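Local structure of Lin1840 protein (Listeria innocua serovar 6a, 4ZOA) at residues F100-A105 / R149-T154; H132-P137 / E184-C189; M138-R143 / V190-A195; T236-V241 / W271-E276. The protein probably hydrolyses terminal, non-reducing beta-D-glucosyl residues to release beta-D-glucose, as a member of glycosyl hydrolase family 3. The protein carries 1 engineered substitution. One frame throughout, in Å; residues are numbered along the deposited sequence.

Interaction 1 (F100-A105 / R149-T154); sequences FPIPLA and RVMEST. With IFM (5-hydroxymethyl-3,4-dihydroxypiperidine), chain C.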
loop_
_atom_site.group_PDB
_atom_site.type_symbol
_atom_site.label_atom_id
_atom_site.label_comp_id
_atom_site.label_asym_id
_atom_site.label_seq_id
_atom_site.Cartn_x
_atom_site.Cartn_y
_atom_site.Cartn_z
ATOM N N PHE A 100 31.285 -3.280 6.983
ATOM C CA PHE A 100 30.533 -4.461 7.453
ATOM C C PHE A 100 29.311 -4.746 6.560
ATOM O O PHE A 100 29.014 -3.966 5.667
ATOM C CB PHE A 100 30.049 -4.256 8.905
ATOM C CG PHE A 100 31.149 -4.348 9.914
ATOM C CD1 PHE A 100 32.110 -3.356 9.977
ATOM C CD2 PHE A 100 31.199 -5.374 10.829
ATOM C CE1 PHE A 100 33.102 -3.428 10.913
ATOM C CE2 PHE A 100 32.224 -5.445 11.763
ATOM C CZ PHE A 100 33.181 -4.477 11.766
ATOM N N PRO A 101 28.594 -5.858 6.827
ATOM C CA PRO A 101 27.390 -6.052 5.996
ATOM C C PRO A 101 26.407 -4.895 6.080
ATOM O O PRO A 101 26.320 -4.218 7.126
ATOM C CB PRO A 101 26.778 -7.385 6.527
ATOM C CG PRO A 101 27.972 -8.159 7.077
ATOM C CD PRO A 101 28.912 -7.065 7.636
ATOM N N ILE A 102 25.666 -4.687 4.985
ATOM C CA ILE A 102 24.542 -3.738 5.007
ATOM C C ILE A 102 23.536 -4.048 6.161
ATOM O O ILE A 102 23.339 -5.232 6.523
ATOM C CB ILE A 102 23.829 -3.646 3.652
ATOM C CG1 ILE A 102 23.335 -5.003 3.220
ATOM C CG2 ILE A 102 24.757 -2.963 2.628
ATOM C CD1 ILE A 102 22.277 -4.954 2.143
ATOM N N PRO A 103 22.898 -3.000 6.756
ATOM C CA PRO A 103 22.077 -3.252 7.929
ATOM C C PRO A 103 20.995 -4.318 7.734
ATOM O O PRO A 103 20.648 -5.002 8.673
ATOM C CB PRO A 103 21.454 -1.898 8.195
ATOM C CG PRO A 103 22.496 -0.935 7.771
ATOM C CD PRO A 103 23.104 -1.579 6.550
ATOM N N LEU A 104 20.428 -4.458 6.525
ATOM C CA LEU A 104 19.390 -5.518 6.317
ATOM C C LEU A 104 20.000 -6.895 6.514
ATOM O O LEU A 104 19.366 -7.837 7.039
ATOM C CB LEU A 104 18.748 -5.366 4.955
ATOM C CG LEU A 104 17.551 -6.286 4.677
ATOM C CD1 LEU A 104 16.504 -6.122 5.745
ATOM C CD2 LEU A 104 17.010 -5.975 3.332
ATOM N N ALA A 105 21.268 -7.031 6.146
ATOM C CA ALA A 105 21.988 -8.307 6.355
ATOM C C ALA A 105 22.228 -8.513 7.852
ATOM O O ALA A 105 22.008 -9.603 8.382
ATOM C CB ALA A 105 23.297 -8.318 5.618
ATOM N N ARG A 149 15.734 1.797 0.071
ATOM C CA ARG A 149 16.381 2.062 1.343
ATOM C C ARG A 149 16.148 0.957 2.322
ATOM O O ARG A 149 16.593 1.084 3.466
ATOM C CB ARG A 149 15.951 3.370 1.960
ATOM C CG ARG A 149 16.059 4.502 0.999
ATOM C CD ARG A 149 15.859 5.806 1.745
ATOM N NE ARG A 149 17.069 6.069 2.452
ATOM C CZ ARG A 149 17.652 7.237 2.626
ATOM N NH1 ARG A 149 17.085 8.330 2.231
ATOM N NH2 ARG A 149 18.831 7.286 3.213
ATOM N N VAL A 150 15.552 -0.165 1.892
ATOM C CA VAL A 150 15.403 -1.309 2.809
ATOM C C VAL A 150 16.723 -1.857 3.289
ATOM O O VAL A 150 16.803 -2.482 4.341
ATOM C CB VAL A 150 14.549 -2.470 2.258
ATOM C CG1 VAL A 150 13.135 -2.002 1.982
ATOM C CG2 VAL A 150 15.168 -3.076 0.988
ATOM N N MET A 151 17.757 -1.652 2.486
ATOM C CA MET A 151 19.109 -2.120 2.816
ATOM C C MET A 151 19.633 -1.505 4.099
ATOM O O MET A 151 20.539 -2.055 4.739
ATOM C CB MET A 151 20.070 -1.787 1.677
ATOM C CG MET A 151 20.114 -0.296 1.311
ATOM S SD MET A 151 21.760 0.462 1.172
ATOM C CE MET A 151 22.431 0.187 2.814
ATOM N N GLU A 152 19.061 -0.359 4.455
ATOM C CA GLU A 152 19.460 0.421 5.641
ATOM C C GLU A 152 18.691 0.063 6.916
ATOM O O GLU A 152 19.056 0.478 8.023
ATOM C CB GLU A 152 19.156 1.914 5.390
ATOM C CG GLU A 152 20.039 2.649 4.408
ATOM C CD GLU A 152 19.413 4.000 3.990
ATOM O OE1 GLU A 152 19.529 5.001 4.755
ATOM O OE2 GLU A 152 18.867 4.078 2.840
ATOM N N SER A 153 17.571 -0.631 6.765
ATOM C CA SER A 153 16.746 -1.020 7.878
ATOM C C SER A 153 17.195 -2.403 8.216
ATOM O O SER A 153 17.790 -3.112 7.355
ATOM C CB SER A 153 15.257 -1.050 7.462
ATOM O OG SER A 153 14.382 -1.562 8.465
ATOM N N THR A 154 16.870 -2.822 9.439
ATOM C CA THR A 154 17.026 -4.242 9.823
ATOM C C THR A 154 15.754 -5.000 9.580
ATOM O O THR A 154 15.671 -6.152 9.919
ATOM C CB THR A 154 17.520 -4.419 11.267
ATOM O OG1 THR A 154 16.598 -3.854 12.230
ATOM C CG2 THR A 154 18.884 -3.739 11.404
HETATM O O4 IFM C . 21.874 10.516 6.339
HETATM C C4 IFM C . 21.404 10.881 5.047
HETATM C C3 IFM C . 19.938 10.497 4.906
HETATM O O3 IFM C . 19.832 9.128 5.231
HETATM C C2 IFM C . 19.298 10.879 3.550
HETATM N N IFM C . 19.626 12.239 3.137
HETATM C C1 IFM C . 20.991 12.678 3.361
HETATM C C5 IFM C . 21.454 12.380 4.795
HETATM C C6 IFM C . 22.856 12.982 5.091
HETATM O O6 IFM C . 23.777 12.641 4.076
#
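P103 and L104, in the first turn of helix 103-109, pack against the carbonyls of the 3-10 segment 150-152 in a buried contact between that helix and the loop leading from strand 133-134 to helix 158-173. Carbonyl oxygens, more than side chains, form the surface that is met. M151 O lies 3.2 Å from P103 CD and accepts L104 N at 3.0 Å, the N-H coming from above the carbonyl plane. Proline suits the first helical position, since it has no N-H to leave without a helical partner; L104 N, whose N-H also points out of the first turn, is satisfied by M151. The backbone alone places L104 CB 3.4 Å from S153 O; with CG turned anti to the backbone N (chi1 -173°), the isobutyl group runs along V150 O and CD2 touches V150 CG2. Both segments belong to the TIM-barrel domain of family 3, and the loop reaches on to the sugar-mimicking ligand IFM. Beside P103, the bent chain of M151 crosses I102 at about a right angle: its CB touches I102 CD1 and its methyl CE meets I102 CG2, both at 3.9 Å. On the far side of the loop, R149 grips E152 side-on, NE to OE2 and NH2 to OE1, which fixes the rotation of the guanidinium. NH2 is thereby held 2.9 Å from O3 of IFM in a weak hydrogen bond, while NH1 pairs with E473.

Interaction 2 (H132-P137 / E184-C189); sequences HVTFSP and EQMAAC. With IFM (5-hydroxymethyl-3,4-dihydroxypiperidine), chain C.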
loop_
_atom_site.group_PDB
_atom_site.type_symbol
_atom_site.label_atom_id
_atom_site.label_comp_id
_atom_site.label_asym_id
_atom_site.label_seq_id
_atom_site.Cartn_x
_atom_site.Cartn_y
_atom_site.Cartn_z
ATOM N N HIS A 132 32.613 13.444 14.515
ATOM C CA HIS A 132 31.976 13.479 15.863
ATOM C C HIS A 132 30.626 12.800 15.965
ATOM O O HIS A 132 30.262 12.312 17.045
ATOM C CB HIS A 132 31.720 14.905 16.284
ATOM C CG HIS A 132 32.922 15.774 16.184
ATOM N ND1 HIS A 132 32.835 17.121 15.913
ATOM C CD2 HIS A 132 34.245 15.487 16.277
ATOM C CE1 HIS A 132 34.049 17.636 15.885
ATOM N NE2 HIS A 132 34.920 16.663 16.077
ATOM N N VAL A 133 29.851 12.861 14.871
ATOM C CA VAL A 133 28.471 12.278 14.782
ATOM C C VAL A 133 28.303 11.324 13.567
ATOM O O VAL A 133 28.881 11.561 12.486
ATOM C CB VAL A 133 27.397 13.387 14.670
ATOM C CG1 VAL A 133 25.982 12.813 14.804
ATOM C CG2 VAL A 133 27.605 14.486 15.703
ATOM N N THR A 134 27.537 10.231 13.747
ATOM C CA THR A 134 27.105 9.432 12.599
ATOM C C THR A 134 25.598 9.451 12.418
ATOM O O THR A 134 24.859 9.409 13.379
ATOM C CB THR A 134 27.587 7.978 12.595
ATOM O OG1 THR A 134 27.127 7.344 11.384
ATOM C CG2 THR A 134 27.102 7.221 13.869
ATOM N N PHE A 135 25.180 9.560 11.159
ATOM C CA PHE A 135 23.793 9.523 10.751
ATOM C C PHE A 135 23.314 8.063 10.662
ATOM O O PHE A 135 22.958 7.580 9.606
ATOM C CB PHE A 135 23.642 10.255 9.424
ATOM C CG PHE A 135 23.982 11.737 9.478
ATOM C CD1 PHE A 135 23.491 12.542 10.493
ATOM C CD2 PHE A 135 24.720 12.317 8.451
ATOM C CE1 PHE A 135 23.766 13.895 10.539
ATOM C CE2 PHE A 135 24.984 13.664 8.462
ATOM C CZ PHE A 135 24.532 14.459 9.523
ATOM N N SER A 136 23.346 7.398 11.820
ATOM C CA SER A 136 22.977 5.976 12.035
ATOM C C SER A 136 22.559 5.806 13.533
ATOM O O SER A 136 23.078 6.541 14.385
ATOM C CB SER A 136 24.170 5.056 11.675
ATOM O OG SER A 136 23.902 3.701 12.037
ATOM N N PRO A 137 21.639 4.865 13.871
ATOM C CA PRO A 137 20.915 3.892 13.053
ATOM C C PRO A 137 19.676 4.431 12.311
ATOM O O PRO A 137 19.056 5.397 12.699
ATOM C CB PRO A 137 20.501 2.847 14.058
ATOM C CG PRO A 137 20.181 3.667 15.244
ATOM C CD PRO A 137 21.231 4.756 15.278
ATOM N N GLU A 184 37.095 7.602 21.119
ATOM C CA GLU A 184 36.909 6.605 20.041
ATOM C C GLU A 184 35.442 6.233 19.843
ATOM O O GLU A 184 35.109 5.444 18.933
ATOM C CB GLU A 184 37.673 5.345 20.331
ATOM C CG GLU A 184 39.121 5.617 20.643
ATOM C CD GLU A 184 39.883 4.351 20.853
ATOM O OE1 GLU A 184 39.240 3.292 20.963
ATOM O OE2 GLU A 184 41.115 4.407 20.886
ATOM N N GLN A 185 34.590 6.772 20.727
ATOM C CA GLN A 185 33.137 6.682 20.601
ATOM C C GLN A 185 32.661 7.969 19.958
ATOM O O GLN A 185 33.340 8.989 20.017
ATOM C CB GLN A 185 32.420 6.507 21.963
ATOM C CG GLN A 185 32.928 5.410 22.917
ATOM C CD GLN A 185 32.930 4.033 22.329
ATOM O OE1 GLN A 185 33.808 3.234 22.616
ATOM N NE2 GLN A 185 31.962 3.750 21.477
ATOM N N MET A 186 31.473 7.932 19.375
ATOM C CA MET A 186 30.881 9.089 18.739
ATOM C C MET A 186 29.379 9.142 19.006
ATOM O O MET A 186 28.772 8.161 19.435
ATOM C CB MET A 186 31.143 9.025 17.245
ATOM C CG MET A 186 30.247 8.045 16.477
ATOM S SD MET A 186 30.902 7.617 14.854
ATOM C CE MET A 186 31.255 9.208 14.110
ATOM N N ALA A 187 28.787 10.287 18.702
ATOM C CA ALA A 187 27.360 10.508 18.832
ATOM C C ALA A 187 26.567 9.767 17.726
ATOM O O ALA A 187 26.967 9.781 16.581
ATOM C CB ALA A 187 27.052 12.000 18.780
ATOM N N ALA A 188 25.471 9.100 18.110
ATOM C CA ALA A 188 24.521 8.501 17.144
ATOM C C ALA A 188 23.381 9.478 16.858
ATOM O O ALA A 188 22.943 10.228 17.742
ATOM C CB ALA A 188 23.974 7.174 17.668
ATOM N N CYS A 189 22.940 9.495 15.606
ATOM C CA CYS A 189 21.742 10.217 15.173
ATOM C C CYS A 189 20.726 9.231 14.633
ATOM O O CYS A 189 20.931 8.626 13.583
ATOM C CB CYS A 189 22.067 11.198 14.051
ATOM S SG CYS A 189 20.657 12.209 13.462
HETATM O O4 IFM C . 21.874 10.516 6.339
HETATM C C4 IFM C . 21.404 10.881 5.047
HETATM C C3 IFM C . 19.938 10.497 4.906
HETATM O O3 IFM C . 19.832 9.128 5.231
HETATM C C2 IFM C . 19.298 10.879 3.550
HETATM N N IFM C . 19.626 12.239 3.137
HETATM C C1 IFM C . 20.991 12.678 3.361
HETATM C C5 IFM C . 21.454 12.380 4.795
HETATM C C6 IFM C . 22.856 12.982 5.091
HETATM O O6 IFM C . 23.777 12.641 4.076
#
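M186 lies across H132, V133 and T134 where strands 133-134 and 187-193, parallel neighbours in the TIM-barrel sheet, come together. Its CB sits 3.4 Å from H132 O. With chi1 at 77°, CG is held between the backbone nitrogen and carbonyl carbon and heads for the methyl CG2 of T134; SD follows, 3.9 Å from that same methyl, the two side chains crossing at about a right angle. A last bend at chi3 brings CE to 3.7 Å from V133 C. An unbranched, flexible methionine can follow this path, and helix 112-128 packs on it with A123, A126 and T127. T134 divides its roles, its methyl meeting M186 and its hydroxyl OG1 bonding to V92 O. The backbones pair V133 with A187 and T134 with A188: A187 N bonds to H132 O, T134 N to A187 O, and C189 N to T134 O at 2.9 Å. V133 and A187 share one face of the sheet, where V133 CG2 packs 4.0 Å from A187 CB, a branched side chain against a single methyl. Beyond the strand, F135 centres an inverse gamma turn, and its CB comes 3.6 Å from O4 of IFM. C189 approaches the edge of the F135 ring, CB lying 4.1 Å from CD1 and SG 5.4 Å from the ring centroid.

Interaction 3 (M138-R143 / V190-A195); sequences MLDLVR and VKHFAA. With IFM (5-hydroxymethyl-3,4-dihydroxypiperidine), chain C.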
loop_
_atom_site.group_PDB
_atom_site.type_symbol
_atom_site.label_atom_id
_atom_site.label_comp_id
_atom_site.label_asym_id
_atom_site.label_seq_id
_atom_site.Cartn_x
_atom_site.Cartn_y
_atom_site.Cartn_z
ATOM N N MET A 138 19.410 3.785 11.189
ATOM C CA MET A 138 18.225 3.973 10.410
ATOM C C MET A 138 17.237 2.948 10.967
ATOM O O MET A 138 17.416 1.752 10.832
ATOM C CB MET A 138 18.578 3.721 8.952
ATOM C CG MET A 138 17.465 4.020 7.983
ATOM S SD MET A 138 16.315 2.641 7.805
ATOM C CE MET A 138 15.682 3.202 6.203
ATOM N N LEU A 139 16.165 3.442 11.552
ATOM C CA LEU A 139 15.182 2.616 12.329
ATOM C C LEU A 139 13.805 2.571 11.697
ATOM O O LEU A 139 12.787 2.316 12.377
ATOM C CB LEU A 139 15.095 3.161 13.756
ATOM C CG LEU A 139 16.438 3.055 14.440
ATOM C CD1 LEU A 139 16.280 3.653 15.809
ATOM C CD2 LEU A 139 17.022 1.640 14.535
ATOM N N ASP A 140 13.773 2.774 10.375
ATOM C CA ASP A 140 12.531 2.762 9.620
ATOM C C ASP A 140 12.012 1.321 9.378
ATOM O O ASP A 140 12.649 0.543 8.684
ATOM C CB ASP A 140 12.665 3.537 8.293
ATOM C CG ASP A 140 13.273 4.945 8.481
ATOM O OD1 ASP A 140 13.082 5.640 9.507
ATOM O OD2 ASP A 140 13.916 5.385 7.536
ATOM N N LEU A 141 10.840 1.011 9.923
ATOM C CA LEU A 141 10.127 -0.179 9.580
ATOM C C LEU A 141 9.895 -0.306 8.051
ATOM O O LEU A 141 9.384 0.632 7.387
ATOM C CB LEU A 141 8.763 -0.214 10.274
ATOM C CG LEU A 141 8.177 -1.620 10.281
ATOM C CD1 LEU A 141 8.942 -2.497 11.233
ATOM C CD2 LEU A 141 6.673 -1.579 10.578
ATOM N N VAL A 142 10.314 -1.449 7.518
ATOM C CA VAL A 142 10.201 -1.716 6.107
ATOM C C VAL A 142 9.349 -2.961 5.829
ATOM O O VAL A 142 9.654 -4.060 6.356
ATOM C CB VAL A 142 11.539 -1.829 5.392
ATOM C CG1 VAL A 142 12.191 -0.436 5.382
ATOM C CG2 VAL A 142 12.453 -2.916 5.991
ATOM N N ARG A 143 8.327 -2.751 4.992
ATOM C CA ARG A 143 7.439 -3.836 4.441
ATOM C C ARG A 143 7.360 -3.947 2.907
ATOM O O ARG A 143 6.584 -4.736 2.377
ATOM C CB ARG A 143 6.037 -3.650 4.947
ATOM C CG ARG A 143 5.849 -3.633 6.441
ATOM C CD ARG A 143 4.398 -3.489 6.765
ATOM N NE ARG A 143 4.166 -3.718 8.174
ATOM C CZ ARG A 143 3.112 -3.254 8.855
ATOM N NH1 ARG A 143 2.206 -2.524 8.273
ATOM N NH2 ARG A 143 2.972 -3.509 10.143
ATOM N N VAL A 190 19.615 9.102 15.322
ATOM C CA VAL A 190 18.469 8.254 14.884
ATOM C C VAL A 190 17.831 8.860 13.630
ATOM O O VAL A 190 17.567 10.064 13.596
ATOM C CB VAL A 190 17.467 8.083 16.092
ATOM C CG1 VAL A 190 16.030 7.705 15.661
ATOM C CG2 VAL A 190 18.054 7.072 17.087
ATOM N N LYS A 191 17.658 8.062 12.572
ATOM C CA LYS A 191 16.929 8.569 11.414
ATOM C C LYS A 191 15.937 7.494 10.903
ATOM O O LYS A 191 16.060 6.312 11.313
ATOM C CB LYS A 191 17.910 9.068 10.354
ATOM C CG LYS A 191 18.653 7.972 9.664
ATOM C CD LYS A 191 19.677 8.541 8.728
ATOM C CE LYS A 191 20.357 7.431 7.945
ATOM N NZ LYS A 191 21.413 7.944 7.084
ATOM N N HIS A 192 14.898 7.834 10.132
ATOM C CA HIS A 192 14.449 9.142 9.760
ATOM C C HIS A 192 13.072 9.358 10.392
ATOM O O HIS A 192 12.129 8.614 10.107
ATOM C CB HIS A 192 14.281 9.230 8.217
ATOM C CG HIS A 192 15.502 8.876 7.433
ATOM N ND1 HIS A 192 15.813 7.575 7.092
ATOM C CD2 HIS A 192 16.464 9.653 6.869
ATOM C CE1 HIS A 192 16.925 7.558 6.396
ATOM N NE2 HIS A 192 17.342 8.804 6.247
ATOM N N PHE A 193 12.934 10.350 11.252
ATOM C CA PHE A 193 11.720 10.491 12.093
ATOM C C PHE A 193 10.618 11.182 11.288
ATOM O O PHE A 193 10.769 12.352 10.970
ATOM C CB PHE A 193 12.039 11.308 13.329
ATOM C CG PHE A 193 11.098 11.065 14.499
ATOM C CD1 PHE A 193 11.184 9.892 15.234
ATOM C CD2 PHE A 193 10.167 12.003 14.850
ATOM C CE1 PHE A 193 10.339 9.643 16.290
ATOM C CE2 PHE A 193 9.315 11.768 15.872
ATOM C CZ PHE A 193 9.398 10.596 16.607
ATOM N N ALA A 194 9.525 10.511 10.893
ATOM C CA ALA A 194 9.208 9.125 11.150
ATOM C C ALA A 194 8.525 8.488 9.935
ATOM O O ALA A 194 7.940 9.197 9.098
ATOM C CB ALA A 194 8.292 8.988 12.394
ATOM N N ALA A 195 8.578 7.149 9.923
ATOM C CA ALA A 195 7.693 6.274 9.096
ATOM C C ALA A 195 8.011 6.343 7.570
ATOM O O ALA A 195 7.201 6.060 6.731
ATOM C CB ALA A 195 6.244 6.649 9.361
HETATM O O4 IFM C . 21.874 10.516 6.339
HETATM C C4 IFM C . 21.404 10.881 5.047
HETATM C C3 IFM C . 19.938 10.497 4.906
HETATM O O3 IFM C . 19.832 9.128 5.231
HETATM C C2 IFM C . 19.298 10.879 3.550
HETATM N N IFM C . 19.626 12.239 3.137
HETATM C C1 IFM C . 20.991 12.678 3.361
HETATM C C5 IFM C . 21.454 12.380 4.795
HETATM C C6 IFM C . 22.856 12.982 5.091
HETATM O O6 IFM C . 23.777 12.641 4.076
#
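The imidazole of H192 is held at its edge by the carboxylate of D140 and by the ligand IFM, while the aliphatic CG of its neighbour K191 lies over the centre of one face, 3.6 Å above the plane. M138 CG reaches the ring obliquely. All this happens at the end of strand 187-193 in the TIM barrel, where a cis peptide joins K191 to H192, a feature known from family 3 enzymes. The carboxylate and ring planes are 36° apart, yet the bond is nearly straight: H192 ND1 donates to the syn lone pair of D140 OD2 at 2.9 Å, 167° at the hydrogen. The other oxygen, OD1, takes the backbone N of H192, also on its syn side, and Y223 OH besides. Two carboxylate oxygens thus hold both the backbone and the ring of one residue: aspartate offers two oxygens to two donors, and histidine carries a second ring nitrogen, NE2, which meets O3 of IFM at 2.7 Å. The backbones join through a single bridge, M138 with K191, in which L139 N bonds to K191 O and M138 CA adds a CA-H...O contact to the same oxygen. Branched L139 and V190 cross at about a right angle, with L139 CD1 4.1 Å from V190 CG2, packing toward helix 221-228. The K191 chain, extended beyond CG, brings NZ to 2.7 Å from both O3 and O4 of IFM.

Interaction 4 (T236-V241 / W271-E276); sequences TAFNVV and WGAVAE. With IFM (5-hydroxymethyl-3,4-dihydroxypiperidine), chain C.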
loop_
_atom_site.group_PDB
_atom_site.type_symbol
_atom_site.label_atom_id
_atom_site.label_comp_id
_atom_site.label_asym_id
_atom_site.label_seq_id
_atom_site.Cartn_x
_atom_site.Cartn_y
_atom_site.Cartn_z
ATOM N N THR A 236 15.040 14.390 10.947
ATOM C CA THR A 236 13.668 14.418 10.432
ATOM C C THR A 236 13.599 13.580 9.146
ATOM O O THR A 236 14.667 13.314 8.514
ATOM C CB THR A 236 13.231 15.899 10.126
ATOM O OG1 THR A 236 13.946 16.464 9.005
ATOM C CG2 THR A 236 13.433 16.845 11.366
ATOM N N ALA A 237 12.375 13.187 8.736
ATOM C CA ALA A 237 12.160 12.460 7.527
ATOM C C ALA A 237 11.613 13.326 6.388
ATOM O O ALA A 237 10.943 14.333 6.618
ATOM C CB ALA A 237 11.221 11.318 7.811
ATOM N N PHE A 238 11.955 12.938 5.152
ATOM C CA PHE A 238 11.442 13.550 3.913
ATOM C C PHE A 238 9.934 13.505 3.668
ATOM O O PHE A 238 9.394 14.403 2.944
ATOM C CB PHE A 238 12.119 12.918 2.695
ATOM C CG PHE A 238 13.583 13.329 2.535
ATOM C CD1 PHE A 238 13.927 14.666 2.516
ATOM C CD2 PHE A 238 14.580 12.376 2.357
ATOM C CE1 PHE A 238 15.225 15.054 2.330
ATOM C CE2 PHE A 238 15.885 12.736 2.208
ATOM C CZ PHE A 238 16.223 14.078 2.181
ATOM N N ASN A 239 9.289 12.446 4.185
ATOM C CA ASN A 239 7.806 12.189 3.926
ATOM C C ASN A 239 6.833 12.984 4.769
ATOM O O ASN A 239 7.153 13.409 5.906
ATOM C CB ASN A 239 7.462 10.722 4.170
ATOM C CG ASN A 239 7.995 10.207 5.509
ATOM O OD1 ASN A 239 9.245 10.059 5.713
ATOM N ND2 ASN A 239 7.099 9.963 6.428
ATOM N N VAL A 240 5.620 13.126 4.238
ATOM C CA VAL A 240 4.511 13.557 5.067
ATOM C C VAL A 240 4.294 12.512 6.129
ATOM O O VAL A 240 4.540 11.346 5.900
ATOM C CB VAL A 240 3.177 13.731 4.295
ATOM C CG1 VAL A 240 3.205 14.965 3.394
ATOM C CG2 VAL A 240 2.877 12.475 3.472
ATOM N N VAL A 241 3.792 12.957 7.269
ATOM C CA VAL A 241 3.166 12.079 8.229
ATOM C C VAL A 241 1.780 12.621 8.485
ATOM O O VAL A 241 1.643 13.727 8.919
ATOM C CB VAL A 241 3.942 12.022 9.519
ATOM C CG1 VAL A 241 3.108 11.319 10.602
ATOM C CG2 VAL A 241 5.295 11.371 9.295
ATOM N N TRP A 271 18.416 16.361 4.411
ATOM C CA TRP A 271 18.985 17.216 3.383
ATOM C C TRP A 271 17.963 18.054 2.586
ATOM O O TRP A 271 17.125 17.557 1.805
ATOM C CB TRP A 271 19.829 16.351 2.450
ATOM C CG TRP A 271 20.552 17.180 1.504
ATOM C CD1 TRP A 271 20.009 17.984 0.529
ATOM C CD2 TRP A 271 21.971 17.347 1.420
ATOM N NE1 TRP A 271 21.012 18.639 -0.141
ATOM C CE2 TRP A 271 22.223 18.248 0.366
ATOM C CE3 TRP A 271 23.057 16.769 2.087
ATOM C CZ2 TRP A 271 23.510 18.624 -0.002
ATOM C CZ3 TRP A 271 24.334 17.143 1.728
ATOM C CH2 TRP A 271 24.549 18.077 0.690
ATOM N N GLY A 272 18.037 19.349 2.786
ATOM C CA GLY A 272 17.046 20.270 2.274
ATOM C C GLY A 272 15.619 20.048 2.743
ATOM O O GLY A 272 14.727 20.662 2.179
ATOM N N ALA A 273 15.367 19.231 3.758
ATOM C CA ALA A 273 13.939 18.935 4.113
ATOM C C ALA A 273 13.114 20.188 4.592
ATOM O O ALA A 273 11.856 20.283 4.417
ATOM C CB ALA A 273 13.867 17.825 5.152
ATOM N N VAL A 274 13.844 21.159 5.172
ATOM C CA VAL A 274 13.231 22.409 5.650
ATOM C C VAL A 274 12.660 23.208 4.439
ATOM O O VAL A 274 11.494 23.572 4.410
ATOM C CB VAL A 274 14.302 23.242 6.476
ATOM C CG1 VAL A 274 13.813 24.674 6.720
ATOM C CG2 VAL A 274 14.647 22.574 7.785
ATOM N N ALA A 275 13.502 23.462 3.435
ATOM C CA ALA A 275 13.086 24.116 2.161
ATOM C C ALA A 275 11.982 23.286 1.377
ATOM O O ALA A 275 11.054 23.827 0.777
ATOM C CB ALA A 275 14.293 24.316 1.282
ATOM N N GLU A 276 12.107 21.970 1.431
ATOM C CA GLU A 276 11.241 21.072 0.661
ATOM C C GLU A 276 9.803 21.090 1.134
ATOM O O GLU A 276 8.934 20.622 0.378
ATOM C CB GLU A 276 11.809 19.635 0.649
ATOM C CG GLU A 276 12.950 19.498 -0.335
ATOM C CD GLU A 276 13.804 18.230 -0.231
ATOM O OE1 GLU A 276 13.353 17.233 0.361
ATOM O OE2 GLU A 276 14.934 18.212 -0.804
HETATM O O4 IFM C . 21.874 10.516 6.339
HETATM C C4 IFM C . 21.404 10.881 5.047
HETATM C C3 IFM C . 19.938 10.497 4.906
HETATM O O3 IFM C . 19.832 9.128 5.231
HETATM C C2 IFM C . 19.298 10.879 3.550
HETATM N N IFM C . 19.626 12.239 3.137
HETATM C C1 IFM C . 20.991 12.678 3.361
HETATM C C5 IFM C . 21.454 12.380 4.795
HETATM C C6 IFM C . 22.856 12.982 5.091
HETATM O O6 IFM C . 23.777 12.641 4.076
HETATM O O HOH W 1 11.194 16.669 1.827
#
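F238 meets W271, A273 and E276 around its CD1, CE1 and CZ atoms, and here the packing is close. CE1 lies 3.2 Å from W271 O, which sits at the ring edge in its plane, where the polarised C-H groups of an aromatic suit an oxygen. The carboxylate of E276 comes in obliquely, its plane 27° from the ring, with OE1 3.4 Å from F238 CD1. The small side chain of A273 points at the other segment, and its CB lies 4.1 Å from both F238 CD1 and T236 OG1, the latter hydroxyl being bonded to D270 N. Elsewhere the segments are joined more loosely, with no direct hydrogen bond between them. A water donates to F238 O at 3.1 Å and to E276 OE1 at 2.7 Å and so links the two segments, while OE2 forms a salt bridge with R572 of the second subunit, which also packs on F238 and gives W271 O a weak hydrogen bond. On the ligand side, F238 CE2 is 3.9 Å from the ring nitrogen of IFM and W271 CB 4.0 Å from its C1. Two aromatic residues from loops following barrel strands 233-236 and 266-268 thus border the ligand, as expected of a sugar-binding pocket at the C-terminal ends of TIM-barrel strands.

From the N terminus, interaction 1 opens at 100-105 and closes at 149-154, but 132-137 and 138-143, the first halves of interactions 2 and 3, come in between. Their partners, 184-189 and 190-195, follow in the same order, so the first three contacts cross one another, whereas interaction 4 lies in series after them. Interactions 2 and 3 continue along strand 187-193 and meet where P137 O bonds to K191 N. S153 OG and D140 O link interactions 1 and 3; N239 ND2 and A194 O link 3 and 4. Together they tie helix 103-109 and the loops after successive barrel strands around one ligand, IFM, which every contact touches.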